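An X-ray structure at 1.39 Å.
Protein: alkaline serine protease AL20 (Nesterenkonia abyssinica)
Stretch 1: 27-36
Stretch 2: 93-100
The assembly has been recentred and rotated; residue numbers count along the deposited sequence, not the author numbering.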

# COMPACT_ATOMS: atom_id res chain seq x y z
N ILE A 27 4.65 15.67 -10.16
CA ILE A 27 5.08 15.99 -8.79
C ILE A 27 3.96 16.71 -8.05
O ILE A 27 3.50 17.77 -8.48
CB ILE A 27 6.35 16.89 -8.75
CG1 ILE A 27 7.49 16.26 -9.56
CG2 ILE A 27 6.77 17.13 -7.30
CD1 ILE A 27 8.70 17.19 -9.73
N VAL A 28 3.52 16.11 -6.94
CA VAL A 28 2.51 16.72 -6.08
C VAL A 28 3.17 17.14 -4.77
O VAL A 28 4.10 16.48 -4.29
CB VAL A 28 1.30 15.78 -5.83
CG1 VAL A 28 0.47 15.66 -7.12
CG2 VAL A 28 1.73 14.40 -5.28
N ALA A 29 2.70 18.25 -4.21
CA ALA A 29 3.29 18.77 -2.97
C ALA A 29 3.26 17.70 -1.90
O ALA A 29 2.23 17.07 -1.70
CB ALA A 29 2.53 19.99 -2.50
N SER A 30 4.39 17.47 -1.23
CA SER A 30 4.49 16.41 -0.23
C SER A 30 5.48 16.74 0.86
O SER A 30 6.51 17.38 0.59
CB SER A 30 4.94 15.12 -0.91
OG SER A 30 6.25 15.24 -1.44
N ALA A 31 5.20 16.28 2.08
CA ALA A 31 6.17 16.47 3.17
C ALA A 31 7.55 15.91 2.80
O ALA A 31 8.58 16.53 3.10
CB ALA A 31 5.66 15.83 4.45
N ASN A 32 7.59 14.74 2.15
CA ASN A 32 8.88 14.14 1.83
C ASN A 32 9.56 14.75 0.60
O ASN A 32 10.69 14.37 0.28
CB ASN A 32 8.81 12.62 1.71
CG ASN A 32 7.90 12.13 0.59
OD1 ASN A 32 7.61 12.86 -0.36
ND2 ASN A 32 7.47 10.87 0.69
N GLN A 33 8.86 15.66 -0.08
CA GLN A 33 9.40 16.37 -1.25
C GLN A 33 9.80 15.43 -2.40
O GLN A 33 10.57 15.80 -3.29
CB GLN A 33 10.59 17.26 -0.84
CG GLN A 33 10.23 18.32 0.20
CD GLN A 33 9.43 19.47 -0.38
OE1 GLN A 33 9.92 20.21 -1.25
NE2 GLN A 33 8.20 19.64 0.09
N SER A 34 9.24 14.23 -2.40
CA SER A 34 9.72 13.15 -3.25
C SER A 34 8.61 12.38 -3.96
O SER A 34 8.86 11.29 -4.46
CB SER A 34 10.55 12.16 -2.43
OG SER A 34 11.65 12.81 -1.82
N THR A 35 7.40 12.94 -3.98
CA THR A 35 6.23 12.15 -4.38
C THR A 35 5.64 12.60 -5.71
O THR A 35 5.35 13.78 -5.91
CB THR A 35 5.15 12.20 -3.28
OG1 THR A 35 5.69 11.68 -2.06
CG2 THR A 35 3.93 11.35 -3.64
N VAL A 36 5.47 11.62 -6.60
CA VAL A 36 4.71 11.83 -7.84
C VAL A 36 3.42 11.00 -7.84
O VAL A 36 3.39 9.86 -7.36
CB VAL A 36 5.53 11.54 -9.12
CG1 VAL A 36 6.70 12.51 -9.26
CG2 VAL A 36 6.04 10.09 -9.16
N ALA A 93 -2.00 5.91 -7.85
CA ALA A 93 -0.85 5.47 -7.08
C ALA A 93 0.12 6.62 -6.94
O ALA A 93 -0.02 7.65 -7.58
CB ALA A 93 -0.16 4.30 -7.77
N PHE A 94 1.11 6.41 -6.09
CA PHE A 94 2.15 7.41 -5.88
C PHE A 94 3.49 6.71 -5.89
O PHE A 94 3.60 5.58 -5.39
CB PHE A 94 1.92 8.13 -4.54
CG PHE A 94 0.59 8.82 -4.48
CD1 PHE A 94 0.46 10.12 -4.97
CD2 PHE A 94 -0.54 8.16 -4.00
CE1 PHE A 94 -0.77 10.76 -4.97
CE2 PHE A 94 -1.77 8.78 -4.00
CZ PHE A 94 -1.90 10.08 -4.50
N ALA A 95 4.49 7.36 -6.46
CA ALA A 95 5.85 6.84 -6.38
C ALA A 95 6.69 7.83 -5.60
O ALA A 95 6.67 9.04 -5.85
CB ALA A 95 6.43 6.61 -7.77
N VAL A 96 7.43 7.30 -4.63
CA VAL A 96 8.34 8.10 -3.82
C VAL A 96 9.75 7.91 -4.40
O VAL A 96 10.26 6.78 -4.47
CB VAL A 96 8.30 7.68 -2.35
CG1 VAL A 96 9.21 8.57 -1.52
CG2 VAL A 96 6.86 7.75 -1.83
N LEU A 97 10.34 9.02 -4.83
CA LEU A 97 11.59 8.99 -5.58
C LEU A 97 12.81 9.16 -4.71
O LEU A 97 12.75 9.63 -3.58
CB LEU A 97 11.56 10.06 -6.69
CG LEU A 97 10.33 10.04 -7.61
CD1 LEU A 97 10.41 11.15 -8.62
CD2 LEU A 97 10.12 8.68 -8.31
N GLU A 98 13.94 8.74 -5.27
CA GLU A 98 15.24 8.89 -4.65
C GLU A 98 15.57 10.36 -4.37
O GLU A 98 14.98 11.28 -4.95
CB GLU A 98 16.32 8.31 -5.57
CG GLU A 98 16.51 9.10 -6.87
CD GLU A 98 17.60 8.55 -7.77
OE1 GLU A 98 18.64 8.07 -7.25
OE2 GLU A 98 17.43 8.62 -9.01
N THR A 99 16.53 10.54 -3.47
CA THR A 99 17.16 11.82 -3.22
C THR A 99 18.57 11.74 -3.82
O THR A 99 19.24 10.72 -3.70
CB THR A 99 17.21 12.08 -1.70
OG1 THR A 99 15.88 12.20 -1.19
CG2 THR A 99 17.95 13.35 -1.38
N LYS A 100 18.98 12.81 -4.50
CA LYS A 100 20.27 12.84 -5.18
C LYS A 100 21.20 13.80 -4.46
O LYS A 100 21.02 15.02 -4.55
CB LYS A 100 20.11 13.30 -6.62
CG LYS A 100 19.38 12.34 -7.52
CD LYS A 100 19.32 12.93 -8.91
CE LYS A 100 18.55 12.04 -9.85
NZ LYS A 100 18.81 12.47 -11.24
O HOH W 1 13.01 13.08 -4.33
O HOH W 2 13.69 10.52 -1.22

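The contact rests on a short antiparallel pairing of backbone, and its hydrogen bonds set the register. Val36 and Ala95 form a hydrogen-bonded pair: Val36 N donates to Ala95 O at 2.9 Å with an angle of 173° at the hydrogen, and Ala95 N returns a bond to Val36 O, also at 2.9 Å but more bent, at 156°. One residue pair along, Thr35 and Val96 face each other as a non-hydrogen-bonded pair, and their CA atoms come to 4.6 Å, against 5.3 Å between the CA atoms of Val36 and Ala95. This alternation is the signature of antiparallel strands. The third bond, Leu97 N to Ser34 O, is the shortest at 2.7 Å and nearly straight at 167°, extending the ladder to Ser34, which lies just before the strand.

The same carbonyls also receive CA-H...O contacts. Val36 O lies 3.1 Å from Phe94 CA, Ser34 O 3.3 Å from Val96 CA, and Ala95 O 3.5 Å from Thr35 CA, with angles at the hydrogen of 136°, 143° and 150°. Ser34 O and Ala95 O approach to 3.4 Å, but both are acceptors, so no hydrogen bond joins them; each is occupied by its own amide.

Side-chain packing differs between the two faces of the sheet. On the face carrying Val36 and Ala95, Val36 CG2 is 3.8 Å from Ala95 CB and 4.4 Å from Leu97 CD2, and Val36 CG1 is 4.0 Å from Leu97 CD1, so both methyls lie against Leu97. On the face of Thr35 and Val96, Thr35 OG1 is 4.1 Å from Val96 CG2, and Asn32 ND2 comes to 3.6 Å from Val96 CG1. Thr35 CG2 lies 3.9 Å from Phe94 CB, and Val28 CG2 approaches Phe94 CE1 more loosely, at 4.4 Å; both methyls sit oblique to the aromatic ring.

Side-chain hydrogen bonds within the first stretch organise the turn that leads into the strand. Asn32 OD1 accepts from Ser34 N at 2.9 Å (148°) and from Thr35 OG1 at 2.8 Å, tying the type I turn from Ser30 to Gln33 to the residues that follow it. Ser34 OG donates to Asn32 O at 2.8 Å.

Water extends the contact beyond the ladder. Ser34 OG and Thr99 OG1 are 4.3 Å apart, too far for a direct bond, but water 2 lies 3.1 Å from Ser34 OG and 2.8 Å from Thr99 OG1, and donates to Leu97 O at 2.7 Å. Water 1 donates to Ser34 OG at 2.9 Å and to Glu98 O at 2.7 Å.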